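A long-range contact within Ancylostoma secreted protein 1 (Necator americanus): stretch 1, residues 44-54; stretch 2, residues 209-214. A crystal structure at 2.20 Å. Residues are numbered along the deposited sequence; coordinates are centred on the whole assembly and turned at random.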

# COMPACT_ATOMS: atom_id res chain seq x y z
N HIS A 44 -2.28 -17.92 -11.46
CA HIS A 44 -1.79 -16.69 -10.86
C HIS A 44 -0.33 -16.87 -10.43
O HIS A 44 0.47 -15.99 -10.69
CB HIS A 44 -2.62 -16.23 -9.67
CG HIS A 44 -3.88 -15.48 -10.01
ND1 HIS A 44 -5.06 -16.11 -10.36
CD2 HIS A 44 -4.17 -14.15 -9.98
CE1 HIS A 44 -6.00 -15.20 -10.57
NE2 HIS A 44 -5.49 -14.01 -10.34
N ASN A 45 -0.01 -17.98 -9.75
CA ASN A 45 1.36 -18.21 -9.25
C ASN A 45 2.41 -18.49 -10.31
O ASN A 45 3.57 -18.17 -10.13
CB ASN A 45 1.37 -19.33 -8.25
CG ASN A 45 0.70 -18.94 -7.00
OD1 ASN A 45 0.83 -17.79 -6.57
ND2 ASN A 45 -0.04 -19.88 -6.40
N ASN A 46 2.00 -19.14 -11.38
CA ASN A 46 2.90 -19.37 -12.49
C ASN A 46 3.27 -18.06 -13.17
O ASN A 46 4.42 -17.89 -13.59
CB ASN A 46 2.31 -20.36 -13.52
CG ASN A 46 2.16 -21.75 -12.94
OD1 ASN A 46 2.95 -22.12 -12.09
ND2 ASN A 46 1.16 -22.50 -13.37
N ALA A 47 2.28 -17.20 -13.35
CA ALA A 47 2.48 -15.90 -13.97
C ALA A 47 3.24 -14.98 -13.03
O ALA A 47 4.12 -14.22 -13.49
CB ALA A 47 1.11 -15.23 -14.42
N ARG A 48 2.95 -15.06 -11.75
CA ARG A 48 3.76 -14.25 -10.79
C ARG A 48 5.27 -14.63 -10.75
O ARG A 48 6.14 -13.75 -10.57
CB ARG A 48 3.14 -14.23 -9.38
CG ARG A 48 1.77 -13.53 -9.33
CD ARG A 48 0.87 -13.83 -8.08
NE ARG A 48 1.45 -13.23 -6.90
CZ ARG A 48 1.21 -11.99 -6.48
NH1 ARG A 48 0.29 -11.21 -7.11
NH2 ARG A 48 1.85 -11.56 -5.41
N ARG A 49 5.55 -15.92 -10.93
CA ARG A 49 6.89 -16.49 -10.82
C ARG A 49 7.66 -16.12 -12.07
O ARG A 49 8.83 -15.83 -11.97
CB ARG A 49 6.85 -18.00 -10.63
CG ARG A 49 8.22 -18.65 -10.46
CD ARG A 49 8.06 -20.13 -10.24
NE ARG A 49 8.01 -20.42 -8.80
CZ ARG A 49 6.97 -20.97 -8.16
NH1 ARG A 49 5.86 -21.31 -8.80
NH2 ARG A 49 7.06 -21.19 -6.87
N ARG A 50 6.98 -16.16 -13.23
CA ARG A 50 7.54 -15.66 -14.46
C ARG A 50 7.99 -14.23 -14.38
O ARG A 50 9.04 -13.91 -14.94
CB ARG A 50 6.63 -15.87 -15.67
CG ARG A 50 6.47 -17.32 -16.09
CD ARG A 50 5.72 -17.41 -17.38
NE ARG A 50 6.41 -16.80 -18.54
CZ ARG A 50 7.40 -17.35 -19.29
NH1 ARG A 50 7.95 -18.53 -19.00
NH2 ARG A 50 7.89 -16.68 -20.36
N VAL A 51 7.24 -13.37 -13.71
CA VAL A 51 7.61 -11.98 -13.58
C VAL A 51 8.80 -11.85 -12.68
O VAL A 51 9.81 -11.18 -13.05
CB VAL A 51 6.44 -11.12 -13.01
CG1 VAL A 51 6.91 -9.65 -12.78
CG2 VAL A 51 5.25 -11.16 -13.94
N ALA A 52 8.69 -12.45 -11.50
CA ALA A 52 9.76 -12.49 -10.52
C ALA A 52 11.09 -12.86 -11.13
O ALA A 52 12.07 -12.20 -10.83
CB ALA A 52 9.42 -13.39 -9.42
N LYS A 53 11.10 -13.93 -11.96
CA LYS A 53 12.29 -14.48 -12.66
C LYS A 53 12.77 -13.63 -13.86
O LYS A 53 13.87 -13.85 -14.37
CB LYS A 53 12.01 -15.90 -13.13
CG LYS A 53 11.98 -16.89 -12.00
CD LYS A 53 12.31 -18.31 -12.44
CE LYS A 53 12.57 -19.24 -11.21
NZ LYS A 53 12.29 -20.68 -11.58
N GLY A 54 11.99 -12.60 -14.22
CA GLY A 54 12.32 -11.71 -15.34
C GLY A 54 12.05 -12.36 -16.68
O GLY A 54 12.71 -12.02 -17.65
N CYS A 209 10.69 -19.07 1.05
CA CYS A 209 10.98 -18.82 -0.36
C CYS A 209 10.91 -20.08 -1.18
O CYS A 209 11.67 -21.03 -0.93
CB CYS A 209 12.35 -18.15 -0.55
SG CYS A 209 12.69 -17.89 -2.31
N GLU A 210 10.00 -20.11 -2.15
CA GLU A 210 9.81 -21.26 -3.03
C GLU A 210 10.08 -20.87 -4.46
O GLU A 210 9.22 -20.27 -5.11
CB GLU A 210 8.38 -21.77 -2.94
CG GLU A 210 8.15 -22.70 -1.80
CD GLU A 210 6.74 -23.18 -1.73
OE1 GLU A 210 6.09 -23.27 -2.81
OE2 GLU A 210 6.30 -23.46 -0.58
N ASP A 211 11.26 -21.22 -4.96
CA ASP A 211 11.63 -20.98 -6.38
C ASP A 211 11.24 -19.54 -6.82
O ASP A 211 10.45 -19.35 -7.74
CB ASP A 211 11.10 -22.12 -7.31
CG ASP A 211 11.58 -21.97 -8.76
OD1 ASP A 211 12.72 -21.48 -9.00
OD2 ASP A 211 10.83 -22.36 -9.69
N GLY A 212 11.80 -18.54 -6.14
CA GLY A 212 11.59 -17.12 -6.51
C GLY A 212 10.32 -16.46 -5.98
O GLY A 212 10.11 -15.25 -6.17
N LEU A 213 9.46 -17.23 -5.32
CA LEU A 213 8.24 -16.67 -4.74
C LEU A 213 8.35 -16.70 -3.25
O LEU A 213 8.67 -17.74 -2.66
CB LEU A 213 6.93 -17.40 -5.20
CG LEU A 213 6.48 -17.26 -6.68
CD1 LEU A 213 5.24 -18.12 -7.00
CD2 LEU A 213 6.27 -15.81 -7.05
N CYS A 214 8.12 -15.54 -2.64
CA CYS A 214 8.06 -15.47 -1.19
C CYS A 214 6.81 -16.13 -0.66
O CYS A 214 5.80 -16.10 -1.32
CB CYS A 214 8.17 -14.02 -0.70
SG CYS A 214 9.79 -13.34 -1.09

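The outer carbonyls of a tight hairpin turn can accept hydrogen bonds from outside it, and a long basic side chain on a neighbouring helix is well suited to reach them. The contact between the helix of stretch 1 and the type I' turn from Glu210 to Leu213 in Ancylostoma secreted protein 1 illustrates the principle across at least 158 residues of sequence.

Along stretch 2, Cys209 stays out of reach, bonded covalently elsewhere in the structure, and the contact begins at Glu210. Its carbonyl O already accepts the turn's hydrogen bond from Leu213 N at 3.1 Å, yet it also receives one from Arg49 NH2 at 2.9 Å. At Asp211 the backbone O accepts a hydrogen bond from Arg49 NE, again at 2.9 Å. Both oxygens lie near the guanidinium plane, and N-H...O angles of 166° and 160° show that the two donors are well aimed.

The carboxylate of Asp211 adds charge to this arrangement. Lys53 NZ forms a salt bridge with Asp211 OD1 at 2.7 Å, accompanied by a weak hydrogen bond from NZ to Asp211 OD2 at 2.9 Å. That same OD2 lies 3.5 Å from Arg49 NE but well out of the guanidinium plane, so this second salt bridge is a matter of charge alone.

Gly212 has a positive phi, which by itself favours glycine, and its backbone runs close to the helix: Gly212 O lies 3.8 Å from Ala52 CB. Leu213 then supplies the apolar part of the contact. Its CB points toward the helix, CD1 lies 3.5 Å from Asn45 O, and CD2 packs 4.2 Å from Arg48 CB. Leu213 CD1 also covers one face of the Arg49 guanidinium, 3.5 Å from CZ. The planar cation thus uses its edge for polar partners while a face accepts a hydrocarbon neighbour.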